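Local coordinates for protein isoprenyl transferase (Helicobacter pylori, PDB 2D2R) that catalyses, as a magnesium-dependent cis-prenyltransferase, the condensation of isopentenyl diphosphate with allylic diphosphates to build undecaprenyl diphosphate, at residues Leu16-Ile21 / Leu60-Leu65; Arg106-Leu111 / Thr136-Leu141. All coordinates share one frame; numbering follows the deposited sequence.

Contact 1. Residues Leu16-Ile21 / Leu60-Leu65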
loop_
_atom_site.group_PDB
_atom_site.type_symbol
_atom_site.label_atom_id
_atom_site.label_comp_id
_atom_site.label_asym_id
_atom_site.label_seq_id
_atom_site.Cartn_x
_atom_site.Cartn_y
_atom_site.Cartn_z
ATOM N N LEU A 16 18.029 -2.164 6.269
ATOM C CA LEU A 16 17.387 -1.000 5.707
ATOM C C LEU A 16 18.144 -0.519 4.496
ATOM O O LEU A 16 19.213 0.065 4.613
ATOM C CB LEU A 16 17.313 0.112 6.731
ATOM C CG LEU A 16 16.664 1.398 6.224
ATOM C CD1 LEU A 16 15.272 1.069 5.712
ATOM C CD2 LEU A 16 16.596 2.435 7.302
ATOM N N LYS A 17 17.597 -0.765 3.313
ATOM C CA LYS A 17 18.253 -0.336 2.099
ATOM C C LYS A 17 17.499 0.769 1.370
ATOM O O LYS A 17 18.116 1.693 0.838
ATOM C CB LYS A 17 18.449 -1.507 1.154
ATOM C CG LYS A 17 19.396 -2.548 1.681
ATOM C CD LYS A 17 19.588 -3.629 0.654
ATOM C CE LYS A 17 20.691 -4.614 1.042
ATOM N NZ LYS A 17 22.080 -4.036 0.971
ATOM N N HIS A 18 16.167 0.690 1.359
ATOM C CA HIS A 18 15.361 1.683 0.640
ATOM C C HIS A 18 14.336 2.281 1.593
ATOM O O HIS A 18 13.474 1.538 2.130
ATOM C CB HIS A 18 14.644 0.967 -0.525
ATOM C CG HIS A 18 13.838 1.874 -1.403
ATOM N ND1 HIS A 18 13.221 1.433 -2.559
ATOM C CD2 HIS A 18 13.558 3.195 -1.305
ATOM C CE1 HIS A 18 12.589 2.450 -3.127
ATOM N NE2 HIS A 18 12.777 3.529 -2.387
ATOM N N LEU A 19 14.430 3.596 1.808
ATOM C CA LEU A 19 13.537 4.351 2.675
ATOM C C LEU A 19 12.723 5.229 1.749
ATOM O O LEU A 19 13.270 5.815 0.816
ATOM C CB LEU A 19 14.325 5.223 3.661
ATOM C CG LEU A 19 13.606 6.326 4.472
ATOM C CD1 LEU A 19 12.547 5.724 5.419
ATOM C CD2 LEU A 19 14.640 7.132 5.332
ATOM N N ALA A 20 11.413 5.314 1.995
ATOM C CA ALA A 20 10.531 6.123 1.148
ATOM C C ALA A 20 9.772 7.057 2.068
ATOM O O ALA A 20 9.358 6.668 3.166
ATOM C CB ALA A 20 9.537 5.216 0.397
ATOM N N ILE A 21 9.577 8.293 1.645
ATOM C CA ILE A 21 8.897 9.180 2.535
ATOM C C ILE A 21 7.814 10.005 1.900
ATOM O O ILE A 21 8.017 10.560 0.826
ATOM C CB ILE A 21 9.894 10.176 3.224
ATOM C CG1 ILE A 21 11.019 9.420 3.961
ATOM C CG2 ILE A 21 9.094 11.036 4.184
ATOM C CD1 ILE A 21 12.084 10.357 4.607
ATOM N N LEU A 60 22.698 4.446 3.046
ATOM C CA LEU A 60 21.335 4.095 2.657
ATOM C C LEU A 60 21.553 3.829 1.183
ATOM O O LEU A 60 22.369 4.496 0.557
ATOM C CB LEU A 60 20.397 5.297 2.816
ATOM C CG LEU A 60 18.894 5.025 2.813
ATOM C CD1 LEU A 60 18.399 4.917 4.270
ATOM C CD2 LEU A 60 18.148 6.159 2.093
ATOM N N GLU A 61 20.874 2.872 0.599
ATOM C CA GLU A 61 21.126 2.687 -0.808
ATOM C C GLU A 61 20.121 3.473 -1.680
ATOM O O GLU A 61 20.429 3.821 -2.828
ATOM C CB GLU A 61 21.099 1.192 -1.167
ATOM C CG GLU A 61 22.182 0.361 -0.531
ATOM C CD GLU A 61 21.985 -1.150 -0.776
ATOM O OE1 GLU A 61 21.187 -1.535 -1.691
ATOM O OE2 GLU A 61 22.627 -1.955 -0.060
ATOM N N CYS A 62 18.934 3.780 -1.122
ATOM C CA CYS A 62 17.903 4.470 -1.903
ATOM C C CYS A 62 16.922 5.244 -1.012
ATOM O O CYS A 62 16.520 4.760 0.034
ATOM C CB CYS A 62 17.123 3.443 -2.752
ATOM S SG CYS A 62 16.123 4.158 -4.015
ATOM N N LEU A 63 16.542 6.433 -1.441
ATOM C CA LEU A 63 15.620 7.266 -0.701
ATOM C C LEU A 63 14.663 7.777 -1.765
ATOM O O LEU A 63 15.103 8.387 -2.750
ATOM C CB LEU A 63 16.380 8.449 -0.059
ATOM C CG LEU A 63 15.529 9.465 0.715
ATOM C CD1 LEU A 63 14.964 8.746 1.969
ATOM C CD2 LEU A 63 16.364 10.723 1.138
ATOM N N THR A 64 13.364 7.520 -1.594
ATOM C CA THR A 64 12.386 7.972 -2.557
ATOM C C THR A 64 11.448 8.929 -1.808
ATOM O O THR A 64 10.911 8.575 -0.760
ATOM C CB THR A 64 11.592 6.797 -3.109
ATOM O OG1 THR A 64 12.481 5.887 -3.748
ATOM C CG2 THR A 64 10.595 7.285 -4.119
ATOM N N LEU A 65 11.231 10.121 -2.377
ATOM C CA LEU A 65 10.431 11.165 -1.744
ATOM C C LEU A 65 9.225 11.526 -2.590
ATOM O O LEU A 65 9.322 11.701 -3.815
ATOM C CB LEU A 65 11.325 12.418 -1.487
ATOM C CG LEU A 65 12.515 12.197 -0.538
ATOM C CD1 LEU A 65 13.384 13.423 -0.487
ATOM C CD2 LEU A 65 12.020 11.886 0.886
#
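Strands 18-21 and 62-65 run side by side in the same direction, neighbours in the middle of the parallel sheet of this cis-prenyltransferase. At the entry to the pair, Lys17 O accepts hydrogen bonds from two amides: Glu61 N reaches it on a lone pair, and Cys62 N, 3.0 Å from Lys17 O, comes nearly along the C=O axis, both bonds well bent. Further on the ladder straightens: Cys62 O receives Leu19 N (165° at the hydrogen), Leu19 O receives Thr64 N, and Thr64 O receives Ile21 N at 2.8 Å. On the face carrying His18, Cys62 and Thr64, the imidazole hangs with CG anti to its backbone N (chi1 -177°). Its NE2 hydrogen-bonds Thr64 OG1 at the ring edge, 2.7 Å away, while Cys62 SG sits over one ring face, 3.8 Å from the centroid and almost on the normal. ND1 hydrogen-bonds Pro184 O, so both ring nitrogens are engaged and the ring's rotation is fixed. At the partly exposed end Lys17 and Glu61 extend alongside each other; a bend at chi4 (-71°) brings NZ to a very short 2.4 Å from Glu61 OE2, above the carboxylate plane, in a salt bridge. The opposite face is aliphatic: Leu63 CD1 touches Leu19 CG at 3.7 Å, and Leu65 CD2 lies against Ile21 CB. Helix 37-56 covers Leu60, Leu63 and Leu65, helix 223-236 covers Leu16 and Leu19, and strand 188-191 adjoins 18-21 on its other side, with Asp187 OD2 accepting from Lys17 N and His18 N.

Contact 2. Residues Arg106-Leu111 / Thr136-Leu141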
loop_
_atom_site.group_PDB
_atom_site.type_symbol
_atom_site.label_atom_id
_atom_site.label_comp_id
_atom_site.label_asym_id
_atom_site.label_seq_id
_atom_site.Cartn_x
_atom_site.Cartn_y
_atom_site.Cartn_z
ATOM N N ARG A 106 17.193 10.254 -9.736
ATOM C CA ARG A 106 16.221 9.570 -10.560
ATOM C C ARG A 106 14.838 10.157 -10.323
ATOM O O ARG A 106 14.507 10.494 -9.203
ATOM C CB ARG A 106 16.241 8.079 -10.232
ATOM C CG ARG A 106 15.607 7.190 -11.283
ATOM C CD ARG A 106 16.284 5.787 -11.278
ATOM N NE ARG A 106 15.347 4.778 -11.748
ATOM C CZ ARG A 106 15.602 3.474 -11.804
ATOM N NH1 ARG A 106 16.784 3.003 -11.432
ATOM N NH2 ARG A 106 14.654 2.637 -12.209
ATOM N N ALA A 107 14.082 10.344 -11.396
ATOM C CA ALA A 107 12.708 10.834 -11.328
ATOM C C ALA A 107 11.759 9.693 -11.697
ATOM O O ALA A 107 12.075 8.885 -12.593
ATOM C CB ALA A 107 12.498 11.972 -12.343
ATOM N N ILE A 108 10.612 9.625 -11.003
ATOM C CA ILE A 108 9.574 8.661 -11.306
ATOM C C ILE A 108 8.273 9.429 -11.333
ATOM O O ILE A 108 8.119 10.467 -10.688
ATOM C CB ILE A 108 9.515 7.468 -10.277
ATOM C CG1 ILE A 108 9.185 7.930 -8.859
ATOM C CG2 ILE A 108 10.851 6.724 -10.307
ATOM C CD1 ILE A 108 9.113 6.751 -7.839
ATOM N N GLY A 109 7.342 8.950 -12.130
ATOM C CA GLY A 109 6.086 9.636 -12.260
ATOM C C GLY A 109 5.847 9.728 -13.741
ATOM O O GLY A 109 6.660 9.238 -14.529
ATOM N N ASP A 110 4.737 10.335 -14.118
ATOM C CA ASP A 110 4.381 10.524 -15.510
ATOM C C ASP A 110 5.072 11.793 -16.079
ATOM O O ASP A 110 4.456 12.866 -16.098
ATOM C CB ASP A 110 2.885 10.725 -15.590
ATOM C CG ASP A 110 2.359 10.658 -16.995
ATOM O OD1 ASP A 110 3.155 10.624 -17.977
ATOM O OD2 ASP A 110 1.116 10.654 -17.100
ATOM N N LEU A 111 6.307 11.650 -16.542
ATOM C CA LEU A 111 7.070 12.780 -17.069
ATOM C C LEU A 111 6.555 13.322 -18.405
ATOM O O LEU A 111 6.896 14.437 -18.798
ATOM C CB LEU A 111 8.533 12.384 -17.194
ATOM C CG LEU A 111 9.015 11.638 -15.943
ATOM C CD1 LEU A 111 10.555 11.523 -15.969
ATOM C CD2 LEU A 111 8.551 12.367 -14.664
ATOM N N THR A 136 21.136 6.447 -4.095
ATOM C CA THR A 136 20.250 7.064 -5.069
ATOM C C THR A 136 19.109 7.823 -4.376
ATOM O O THR A 136 18.543 7.359 -3.366
ATOM C CB THR A 136 19.566 6.046 -5.990
ATOM O OG1 THR A 136 20.533 5.314 -6.750
ATOM C CG2 THR A 136 18.597 6.783 -6.943
ATOM N N GLN A 137 18.787 8.991 -4.914
ATOM C CA GLN A 137 17.667 9.774 -4.395
ATOM C C GLN A 137 16.700 9.770 -5.558
ATOM O O GLN A 137 17.074 10.126 -6.673
ATOM C CB GLN A 137 18.041 11.225 -4.047
ATOM C CG GLN A 137 16.853 12.006 -3.446
ATOM C CD GLN A 137 16.790 13.472 -3.857
ATOM O OE1 GLN A 137 16.668 13.808 -5.041
ATOM N NE2 GLN A 137 16.889 14.348 -2.873
ATOM N N VAL A 138 15.469 9.340 -5.288
ATOM C CA VAL A 138 14.431 9.281 -6.282
ATOM C C VAL A 138 13.364 10.297 -5.921
ATOM O O VAL A 138 12.941 10.357 -4.756
ATOM C CB VAL A 138 13.781 7.860 -6.332
ATOM C CG1 VAL A 138 12.807 7.770 -7.514
ATOM C CG2 VAL A 138 14.883 6.774 -6.403
ATOM N N LEU A 139 12.970 11.132 -6.898
ATOM C CA LEU A 139 11.889 12.080 -6.640
ATOM C C LEU A 139 10.683 11.663 -7.467
ATOM O O LEU A 139 10.760 11.439 -8.697
ATOM C CB LEU A 139 12.263 13.558 -6.959
ATOM C CG LEU A 139 13.320 14.270 -6.068
ATOM C CD1 LEU A 139 13.425 15.787 -6.487
ATOM C CD2 LEU A 139 12.994 14.151 -4.613
ATOM N N ALA A 140 9.567 11.521 -6.764
ATOM C CA ALA A 140 8.308 11.172 -7.384
ATOM C C ALA A 140 7.694 12.480 -7.863
ATOM O O ALA A 140 7.322 13.304 -7.052
ATOM C CB ALA A 140 7.389 10.514 -6.350
ATOM N N LEU A 141 7.599 12.646 -9.173
ATOM C CA LEU A 141 7.079 13.852 -9.781
ATOM C C LEU A 141 5.895 13.578 -10.659
ATOM O O LEU A 141 5.974 12.812 -11.612
ATOM C CB LEU A 141 8.203 14.509 -10.602
ATOM C CG LEU A 141 9.435 14.847 -9.775
ATOM C CD1 LEU A 141 10.637 15.137 -10.728
ATOM C CD2 LEU A 141 9.159 16.090 -8.891
#
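Four backbone hydrogen bonds join Arg106-Leu111 to Thr136-Leu141, which carry parallel strands 104-108 and 136-140 of a beta-alpha-beta unit whose connection contains helix 116-129. Arg106 receives and gives: its N bonds to Gln137 O, and its O accepts Leu139 N at 2.8 Å. The ladder continues with Ile108 N to Leu139 O, the donor standing above the carbonyl plane, and closes with Leu141 N to Ile108 O, 2.7 Å long, nearly straight at 168° and almost along the C=O axis. The polar ends of the side chains look elsewhere: Arg106 NH2 is held by Asp179 O and Arg181 O, and Gln137 OE1 by Tyr98 OH. Where the strands end, Gly109 adopts a positive phi (132°) that calls for glycine; a CB there would also collide with Leu141 O, to which Gly109 CA makes a close C-H...O contact. Asp110 then centres an inverse gamma turn, closed by a weak bond from Leu111 N to Gly109 O. On the face with Ala107 and Leu139, Leu141 CD1 reaches Ala107 CB, and Ile122 of helix 116-129 packs on Ala107 and Leu141. On the other face Ile108 crosses Val138 at about a right angle and also lies against Ala140, CG1 to CB at 4.0 Å. Ile108 CG1 occupies the crowded position between backbone N and carbonyl carbon (chi1 62°), with CG2 anti to the carbonyl carbon and 3.6 Å from Val138 CG1.

How the contacts relate
From the N terminus, strand 18-22 leads through helices 26-31 and 37-56 to strand 62-66, where contact 1 closes its loop. The chain then passes helix 80-100 to strand 104-108 and, by way of helix 116-129, returns at 136-140, closing the shorter loop of contact 2. The two loops follow in series, neither enclosing nor crossing the other, yet the sheet order 104-108, 136-140, 62-66, 18-22 makes their inner strands adjacent. Leu63 spans that seam: its O lies 2.7 Å from Val138 N, a probable hydrogen bond. Val138 also packs against Cys62 and Thr64, so both contacts become one continuous four-strand section of the parallel sheet.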